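Local coordinates for protein ABC sugar (Ribose) transporter, periplasmic substrate-binding subunit (Rhodobacter sphaeroides, PDB 3L49) that probably binds a sugar or related solute in the periplasm and delivers it to an ABC transporter, at residues A[10-16]-A[39-45]; A[19-23]-A[246-252]; A[69-73]-A[135-139]. One frame throughout, in Å; residues are numbered along the deposited sequence.

All three contacts gather near the cleft of a two-lobed periplasmic binding protein. Contact 2 is the buried one, almost wholly apolar helix-to-helix packing; contacts 1 and 3 are partly buried and more polar. Contact 1 is sheet-like, with backbone hydrogen bonds between adjacent strands, whereas contact 3 joins two turns at helix starts, one from each lobe. Contact 2 draws its first segment from helix 18-33, the helix that connects the two strands of contact 1, and the salt bridge Arg45 NH2 to Asp20 OD2 (2.6 Å) ties them. Leu69 brings in contact 3, its CD1 lying 3.7 Å from Trp19 CZ3 and its CB 4.1 Å from Ile13 CG2.

Contact 1. Residues A[10-16]-A[39-45]; sequences ITAIGTD and IALDAGR
In the N-terminal alpha/beta lobe of a periplasmic binding protein, parallel strands 10-12 and 39-42 of a beta-alpha-beta unit run 4.9 Å apart at 11° into C-terminal loops, the usual place for binding loops in this fold. Ile10 pairs with Ala40: Ile10 N donates to Ile39 O (2.8 Å) and Ile10 O accepts from Leu41 N (2.8 Å). Its m/t side chain faces helix 18-33, as do Ala12 and Ala40. Thr11 pairs with Leu41 on the opposite face, its OG1 hydrogen-bonded to Gln50 NE2. Ala12 N reaches Leu41 O (3.2 Å), and Ala12 O takes Ala43 N (3.0 Å). Ile13 O accepts Arg45 N (2.6 Å), while Ile13 CG2 lies over one guanidinium face. Gly14 CA rests 3.4 Å from Asp42 OD1, which accepts from Gly44 N (2.8 Å), closing an Asx turn. Thr15 (p) donates OG1 to Asp42 OD2 (3.3 Å). Arg45 (m/m/t) forms a salt bridge through NH2 with Asp20 OD2; a water links Asp16 N (3.1 Å) to Arg45 NE (2.8 Å).

Contact 2. Residues A[19-23]-A[246-252]; sequences WDLKA and QQPSEIG
Trp19 lays one face of its indole over the ring of Pro248, a CH-pi contact in which Pro248 CB stands 3.6 Å from the centroid of the five-membered ring, only 5° off the normal, and Pro248 CG is 3.6 Å from Trp19 CD1. The t rotamer (chi1 -169°, chi2 102°) swings the indole from a sideways CA-to-CB bond across to the partner. Residues 19-23, near the start of helix 18-33, and 248-252 are helical; Gln246 and Gln247 lead into the second helix, Gln247 at its N-cap position. The axes of these short helical segments approach to 7.9 Å, pointing the same general way at a crossing angle of -38°. Ala23 CA is 4.7 Å from Gly252 CA. A side chain on Gly252 would strike Ala23 O, so its absence permits this spacing; Ala23 CA also makes a CA-H...O contact with Pro248 O (3.5 Å), and Ala23 CB sits 4.2 Å from Pro248 CB. Trp19 CZ2 touches Ile251 CD1 at 4.0 Å. At the edge, Lys22 CB packs on Pro248 CG (3.8 Å), Lys22 NZ turning to Asp18, while a water bridges Lys22 O and Ser249 OG, 2.7 Å from each. Gln246, whose OE1 binds Ser105, also hydrogen-bonds an unidentified bound ligand through NE2. The chain passes here from strand 240-245 of one lobe to helix 248-263 in the other, consistent with an interlobe crossing of a periplasmic binding protein; that helix packs against helix 18-33 and touches strand 271-280 through Ile251 on Ala274.

Contact 3. Residues A[69-73]-A[135-139]; sequences LGNLD and YSVPV
Two turns that lead into helices 72-84 and 138-152 meet side by side, with the residues at the two N-cap positions close together: Asn71 CA is 5.3 Å from Val137 CA. Leu69 (56/-166) and Gly70 (98/177) both have positive phi; at Gly70 a CB would jam against the carbonyl O of Leu69. Asn71 (-83/123) and Val137 (-92/120) adopt closely similar extended angles before their helices start. Asn71 uses chi1 -86° (m) and chi2 -143° to bring OD1 to the hydroxyl of Ser136, whose p rotamer turns OG into a 2.7 Å hydrogen bond, Ser136 donating. Asn71 ND2 lies 3.8 Å from Val137 CG2. With chi1 t, Val137 sets that CG2 3.9 Å from Gly70 O; Leu69, m/t, brings CD2 to 3.8 Å from Val137 CG1. Leu72, between wells in both chi angles, puts CG 4.1 Å from CG of Pro138, whose ring is C-gamma exo. One polar link thus sits beside a small apolar patch. The segments belong to different lobes, so the contact spans the cleft, consistent with a closed form; Leu69 lies near an unidentified bound ligand. Around it, Leu69 packs on Trp19 and Asp20 of helix 18-33, while the loop after strand 89-92 meets Leu69 and Val139 with Asp93, Pro138 with Ala95, and Leu72 with Thr96.

Contact 1. Residues A[10-16]-A[39-45]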
loop_
_atom_site.group_PDB
_atom_site.type_symbol
_atom_site.label_atom_id
_atom_site.label_comp_id
_atom_site.label_asym_id
_atom_site.label_seq_id
_atom_site.Cartn_x
_atom_site.Cartn_y
_atom_site.Cartn_z
ATOM N N ILE A 10 9.117 -9.014 14.124
ATOM C CA ILE A 10 8.464 -8.192 13.099
ATOM C C ILE A 10 9.533 -7.416 12.337
ATOM O O ILE A 10 10.352 -6.728 12.951
ATOM C CB ILE A 10 7.484 -7.161 13.723
ATOM C CG1 ILE A 10 6.377 -7.854 14.519
ATOM C CG2 ILE A 10 6.884 -6.229 12.652
ATOM C CD1 ILE A 10 5.790 -6.948 15.565
ATOM N N THR A 11 9.534 -7.533 11.013
ATOM C CA THR A 11 10.410 -6.714 10.170
ATOM C C THR A 11 9.612 -5.900 9.130
ATOM O O THR A 11 9.110 -6.438 8.157
ATOM C CB THR A 11 11.610 -7.527 9.539
ATOM O OG1 THR A 11 12.260 -6.743 8.531
ATOM C CG2 THR A 11 11.162 -8.848 8.917
ATOM N N ALA A 12 9.493 -4.598 9.373
ATOM C CA ALA A 12 8.783 -3.685 8.487
ATOM C C ALA A 12 9.766 -2.743 7.817
ATOM O O ALA A 12 10.793 -2.403 8.404
ATOM C CB ALA A 12 7.786 -2.884 9.280
ATOM N N ILE A 13 9.459 -2.291 6.607
ATOM C CA ILE A 13 10.370 -1.348 5.952
ATOM C C ILE A 13 10.222 0.088 6.488
ATOM O O ILE A 13 11.127 0.898 6.349
ATOM C CB ILE A 13 10.318 -1.418 4.397
ATOM C CG1 ILE A 13 11.573 -0.749 3.796
ATOM C CG2 ILE A 13 8.999 -0.851 3.859
ATOM C CD1 ILE A 13 11.844 -1.040 2.335
ATOM N N GLY A 14 9.100 0.395 7.126
ATOM C CA GLY A 14 8.938 1.705 7.725
ATOM C C GLY A 14 7.712 1.850 8.590
ATOM O O GLY A 14 6.856 0.959 8.640
ATOM N N THR A 15 7.658 2.975 9.298
ATOM C CA THR A 15 6.467 3.423 10.025
ATOM C C THR A 15 6.300 4.913 9.730
ATOM O O THR A 15 5.679 5.650 10.501
ATOM C CB THR A 15 6.579 3.211 11.562
ATOM O OG1 THR A 15 7.521 4.139 12.114
ATOM C CG2 THR A 15 6.998 1.782 11.911
ATOM N N ASP A 16 6.871 5.329 8.597
ATOM C CA ASP A 16 6.978 6.728 8.181
ATOM C C ASP A 16 5.624 7.421 8.010
ATOM O O ASP A 16 5.502 8.615 8.288
ATOM C CB ASP A 16 7.779 6.805 6.870
ATOM C CG ASP A 16 8.360 8.185 6.604
ATOM O OD1 ASP A 16 9.167 8.667 7.432
ATOM O OD2 ASP A 16 8.030 8.773 5.548
ATOM N N ILE A 39 9.716 -8.956 18.969
ATOM C CA ILE A 39 10.943 -8.276 18.579
ATOM C C ILE A 39 10.607 -7.428 17.357
ATOM O O ILE A 39 10.526 -7.932 16.234
ATOM C CB ILE A 39 12.112 -9.248 18.309
ATOM C CG1 ILE A 39 12.446 -10.037 19.581
ATOM C CG2 ILE A 39 13.353 -8.484 17.787
ATOM C CD1 ILE A 39 13.469 -11.145 19.385
ATOM N N ALA A 40 10.396 -6.138 17.597
ATOM C CA ALA A 40 9.906 -5.235 16.571
ATOM C C ALA A 40 11.017 -4.409 15.944
ATOM O O ALA A 40 11.608 -3.544 16.594
ATOM C CB ALA A 40 8.832 -4.336 17.147
ATOM N N LEU A 41 11.280 -4.662 14.665
ATOM C CA LEU A 41 12.313 -3.924 13.939
ATOM C C LEU A 41 11.750 -3.094 12.778
ATOM O O LEU A 41 10.928 -3.575 11.988
ATOM C CB LEU A 41 13.421 -4.871 13.464
ATOM C CG LEU A 41 14.168 -5.696 14.529
ATOM C CD1 LEU A 41 14.939 -6.799 13.858
ATOM C CD2 LEU A 41 15.110 -4.857 15.428
ATOM N N ASP A 42 12.200 -1.844 12.707
ATOM C CA ASP A 42 11.752 -0.862 11.722
ATOM C C ASP A 42 12.965 -0.402 10.903
ATOM O O ASP A 42 13.961 0.072 11.450
ATOM C CB ASP A 42 11.062 0.310 12.445
ATOM C CG ASP A 42 10.835 1.547 11.553
ATOM O OD1 ASP A 42 11.088 1.524 10.330
ATOM O OD2 ASP A 42 10.382 2.573 12.102
ATOM N N ALA A 43 12.858 -0.513 9.585
ATOM C CA ALA A 43 14.010 -0.279 8.711
ATOM C C ALA A 43 14.244 1.178 8.358
ATOM O O ALA A 43 15.283 1.507 7.781
ATOM C CB ALA A 43 13.901 -1.121 7.453
ATOM N N GLY A 44 13.289 2.041 8.703
ATOM C CA GLY A 44 13.340 3.461 8.347
ATOM C C GLY A 44 13.471 3.729 6.852
ATOM O O GLY A 44 14.232 4.607 6.446
ATOM N N ARG A 45 12.748 2.946 6.045
ATOM C CA ARG A 45 12.713 3.052 4.569
ATOM C C ARG A 45 14.055 2.788 3.862
ATOM O O ARG A 45 14.238 3.100 2.677
ATOM C CB ARG A 45 12.042 4.360 4.119
ATOM C CG ARG A 45 10.528 4.365 4.354
ATOM C CD ARG A 45 9.817 3.580 3.254
ATOM N NE ARG A 45 8.464 3.164 3.617
ATOM C CZ ARG A 45 7.706 2.357 2.876
ATOM N NH1 ARG A 45 8.164 1.878 1.721
ATOM N NH2 ARG A 45 6.491 2.023 3.290
HETATM O O HOH W 1 6.928 3.786 5.893
#

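Contact 2. Residues A[19-23]-A[246-252]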
loop_
_atom_site.group_PDB
_atom_site.type_symbol
_atom_site.label_atom_id
_atom_site.label_comp_id
_atom_site.label_asym_id
_atom_site.label_seq_id
_atom_site.Cartn_x
_atom_site.Cartn_y
_atom_site.Cartn_z
ATOM N N TRP A 19 -0.538 4.325 7.415
ATOM C CA TRP A 19 -0.957 2.973 7.196
ATOM C C TRP A 19 0.079 2.046 7.802
ATOM O O TRP A 19 -0.249 1.147 8.535
ATOM C CB TRP A 19 -1.159 2.698 5.699
ATOM C CG TRP A 19 -1.831 1.410 5.352
ATOM C CD1 TRP A 19 -3.118 1.227 4.991
ATOM C CD2 TRP A 19 -1.231 0.126 5.308
ATOM N NE1 TRP A 19 -3.350 -0.066 4.727
ATOM C CE2 TRP A 19 -2.204 -0.770 4.906
ATOM C CE3 TRP A 19 0.047 -0.347 5.542
ATOM C CZ2 TRP A 19 -1.953 -2.083 4.773
ATOM C CZ3 TRP A 19 0.288 -1.637 5.406
ATOM C CH2 TRP A 19 -0.698 -2.506 5.028
ATOM N N ASP A 20 1.337 2.307 7.505
ATOM C CA ASP A 20 2.441 1.483 7.988
ATOM C C ASP A 20 2.513 1.459 9.503
ATOM O O ASP A 20 2.707 0.402 10.089
ATOM C CB ASP A 20 3.768 1.990 7.424
ATOM C CG ASP A 20 3.943 1.668 5.953
ATOM O OD1 ASP A 20 2.932 1.421 5.261
ATOM O OD2 ASP A 20 5.097 1.677 5.484
ATOM N N LEU A 21 2.356 2.629 10.124
ATOM C CA LEU A 21 2.409 2.747 11.572
ATOM C C LEU A 21 1.266 1.983 12.232
ATOM O O LEU A 21 1.488 1.279 13.219
ATOM C CB LEU A 21 2.421 4.215 12.014
ATOM C CG LEU A 21 2.435 4.448 13.535
ATOM C CD1 LEU A 21 3.727 3.941 14.156
ATOM C CD2 LEU A 21 2.187 5.914 13.902
ATOM N N LYS A 22 0.063 2.107 11.670
ATOM C CA LYS A 22 -1.112 1.356 12.142
ATOM C C LYS A 22 -0.945 -0.168 12.081
ATOM O O LYS A 22 -1.319 -0.858 13.026
ATOM C CB LYS A 22 -2.379 1.771 11.384
ATOM C CG LYS A 22 -3.353 2.655 12.162
ATOM C CD LYS A 22 -2.847 4.079 12.369
ATOM C CE LYS A 22 -3.999 5.072 12.495
ATOM N NZ LYS A 22 -4.727 5.258 11.200
ATOM N N ALA A 23 -0.382 -0.677 10.983
ATOM C CA ALA A 23 -0.185 -2.114 10.812
ATOM C C ALA A 23 0.871 -2.664 11.779
ATOM O O ALA A 23 0.698 -3.734 12.382
ATOM C CB ALA A 23 0.203 -2.414 9.371
ATOM N N GLN A 246 -8.610 1.108 3.443
ATOM C CA GLN A 246 -8.222 -0.181 4.009
ATOM C C GLN A 246 -8.268 -0.190 5.534
ATOM O O GLN A 246 -8.451 0.844 6.161
ATOM C CB GLN A 246 -6.797 -0.523 3.588
ATOM C CG GLN A 246 -6.565 -0.698 2.100
ATOM C CD GLN A 246 -5.152 -1.143 1.836
ATOM O OE1 GLN A 246 -4.871 -2.338 1.762
ATOM N NE2 GLN A 246 -4.237 -0.186 1.750
ATOM N N GLN A 247 -8.066 -1.365 6.129
ATOM C CA GLN A 247 -7.976 -1.485 7.587
ATOM C C GLN A 247 -6.622 -2.044 8.058
ATOM O O GLN A 247 -6.543 -3.230 8.410
ATOM C CB GLN A 247 -9.117 -2.360 8.112
ATOM C CG GLN A 247 -10.515 -1.837 7.815
ATOM C CD GLN A 247 -11.563 -2.932 7.817
ATOM O OE1 GLN A 247 -11.419 -3.951 8.495
ATOM N NE2 GLN A 247 -12.636 -2.723 7.064
ATOM N N PRO A 248 -5.551 -1.205 8.053
ATOM C CA PRO A 248 -4.220 -1.668 8.487
ATOM C C PRO A 248 -4.174 -2.241 9.905
ATOM O O PRO A 248 -3.479 -3.232 10.133
ATOM C CB PRO A 248 -3.352 -0.408 8.384
ATOM C CG PRO A 248 -4.309 0.728 8.333
ATOM C CD PRO A 248 -5.487 0.195 7.596
ATOM N N SER A 249 -4.919 -1.639 10.831
ATOM C CA SER A 249 -5.032 -2.169 12.190
ATOM C C SER A 249 -5.640 -3.573 12.233
ATOM O O SER A 249 -5.227 -4.402 13.054
ATOM C CB SER A 249 -5.808 -1.214 13.093
ATOM O OG SER A 249 -5.028 -0.067 13.377
ATOM N N GLU A 250 -6.595 -3.845 11.344
ATOM C CA GLU A 250 -7.135 -5.200 11.217
ATOM C C GLU A 250 -6.150 -6.171 10.603
ATOM O O GLU A 250 -6.005 -7.288 11.103
ATOM C CB GLU A 250 -8.432 -5.225 10.423
ATOM C CG GLU A 250 -9.646 -5.121 11.293
ATOM C CD GLU A 250 -9.856 -6.324 12.201
ATOM O OE1 GLU A 250 -10.064 -6.108 13.417
ATOM O OE2 GLU A 250 -9.827 -7.474 11.703
ATOM N N ILE A 251 -5.488 -5.734 9.527
ATOM C CA ILE A 251 -4.478 -6.531 8.824
ATOM C C ILE A 251 -3.375 -7.011 9.784
ATOM O O ILE A 251 -3.068 -8.202 9.826
ATOM C CB ILE A 251 -3.907 -5.760 7.589
ATOM C CG1 ILE A 251 -4.866 -5.879 6.399
ATOM C CG2 ILE A 251 -2.552 -6.281 7.182
ATOM C CD1 ILE A 251 -4.975 -4.617 5.527
ATOM N N GLY A 252 -2.821 -6.091 10.575
ATOM C CA GLY A 252 -1.789 -6.430 11.543
ATOM C C GLY A 252 -2.254 -7.436 12.580
ATOM O O GLY A 252 -1.550 -8.408 12.867
HETATM O O HOH W 2 -2.915 -0.038 15.002
#

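Contact 3. Residues A[69-73]-A[135-139]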
loop_
_atom_site.group_PDB
_atom_site.type_symbol
_atom_site.label_atom_id
_atom_site.label_comp_id
_atom_site.label_asym_id
_atom_site.label_seq_id
_atom_site.Cartn_x
_atom_site.Cartn_y
_atom_site.Cartn_z
ATOM N N LEU A 69 5.731 -5.205 4.054
ATOM C CA LEU A 69 6.048 -4.364 2.879
ATOM C C LEU A 69 7.501 -4.401 2.404
ATOM O O LEU A 69 8.266 -5.279 2.786
ATOM C CB LEU A 69 5.565 -2.921 3.081
ATOM C CG LEU A 69 4.049 -2.744 2.976
ATOM C CD1 LEU A 69 3.593 -1.558 3.797
ATOM C CD2 LEU A 69 3.604 -2.614 1.512
ATOM N N GLY A 70 7.872 -3.446 1.555
ATOM C CA GLY A 70 9.220 -3.402 1.015
ATOM C C GLY A 70 9.335 -4.019 -0.363
ATOM O O GLY A 70 8.362 -4.555 -0.902
ATOM N N ASN A 71 10.537 -3.937 -0.927
ATOM C CA ASN A 71 10.822 -4.469 -2.254
ATOM C C ASN A 71 11.114 -5.955 -2.209
ATOM O O ASN A 71 12.028 -6.393 -1.506
ATOM C CB ASN A 71 11.996 -3.724 -2.884
ATOM C CG ASN A 71 11.572 -2.462 -3.612
ATOM O OD1 ASN A 71 12.129 -2.142 -4.658
ATOM N ND2 ASN A 71 10.588 -1.742 -3.074
ATOM N N LEU A 72 10.325 -6.714 -2.972
ATOM C CA LEU A 72 10.397 -8.178 -3.006
ATOM C C LEU A 72 11.727 -8.679 -3.571
ATOM O O LEU A 72 12.328 -9.605 -3.019
ATOM C CB LEU A 72 9.240 -8.751 -3.844
ATOM C CG LEU A 72 8.468 -10.012 -3.414
ATOM C CD1 LEU A 72 8.157 -10.874 -4.635
ATOM C CD2 LEU A 72 9.178 -10.846 -2.347
ATOM N N ASP A 73 12.172 -8.057 -4.662
ATOM C CA ASP A 73 13.392 -8.462 -5.365
ATOM C C ASP A 73 14.628 -8.384 -4.476
ATOM O O ASP A 73 15.495 -9.256 -4.545
ATOM C CB ASP A 73 13.583 -7.657 -6.664
ATOM C CG ASP A 73 13.661 -6.145 -6.433
ATOM O OD1 ASP A 73 13.076 -5.635 -5.448
ATOM O OD2 ASP A 73 14.312 -5.463 -7.257
ATOM N N TYR A 135 6.223 -0.100 -8.201
ATOM C CA TYR A 135 5.804 -1.329 -8.885
ATOM C C TYR A 135 6.469 -2.615 -8.380
ATOM O O TYR A 135 5.882 -3.690 -8.473
ATOM C CB TYR A 135 6.000 -1.186 -10.395
ATOM C CG TYR A 135 5.251 -2.216 -11.204
ATOM C CD1 TYR A 135 3.876 -2.093 -11.416
ATOM C CD2 TYR A 135 5.912 -3.321 -11.753
ATOM C CE1 TYR A 135 3.180 -3.040 -12.159
ATOM C CE2 TYR A 135 5.223 -4.275 -12.502
ATOM C CZ TYR A 135 3.859 -4.121 -12.703
ATOM O OH TYR A 135 3.161 -5.052 -13.429
ATOM N N SER A 136 7.672 -2.498 -7.826
ATOM C CA SER A 136 8.368 -3.626 -7.184
ATOM C C SER A 136 7.762 -4.057 -5.832
ATOM O O SER A 136 8.201 -5.050 -5.231
ATOM C CB SER A 136 9.840 -3.277 -6.994
ATOM O OG SER A 136 9.960 -2.079 -6.250
ATOM N N VAL A 137 6.784 -3.295 -5.345
ATOM C CA VAL A 137 5.990 -3.688 -4.188
ATOM C C VAL A 137 4.764 -4.433 -4.726
ATOM O O VAL A 137 4.012 -3.870 -5.527
ATOM C CB VAL A 137 5.570 -2.454 -3.350
ATOM C CG1 VAL A 137 4.822 -2.862 -2.098
ATOM C CG2 VAL A 137 6.787 -1.640 -2.983
ATOM N N PRO A 138 4.589 -5.712 -4.324
ATOM C CA PRO A 138 3.500 -6.608 -4.751
ATOM C C PRO A 138 2.101 -5.984 -4.860
ATOM O O PRO A 138 1.461 -6.132 -5.904
ATOM C CB PRO A 138 3.524 -7.709 -3.686
ATOM C CG PRO A 138 4.954 -7.813 -3.322
ATOM C CD PRO A 138 5.517 -6.409 -3.410
ATOM N N VAL A 139 1.641 -5.289 -3.815
ATOM C CA VAL A 139 0.295 -4.692 -3.821
ATOM C C VAL A 139 0.134 -3.555 -4.836
ATOM O O VAL A 139 -0.930 -3.389 -5.429
ATOM C CB VAL A 139 -0.192 -4.262 -2.411
ATOM C CG1 VAL A 139 -0.150 -5.445 -1.464
ATOM C CG2 VAL A 139 0.624 -3.084 -1.842
#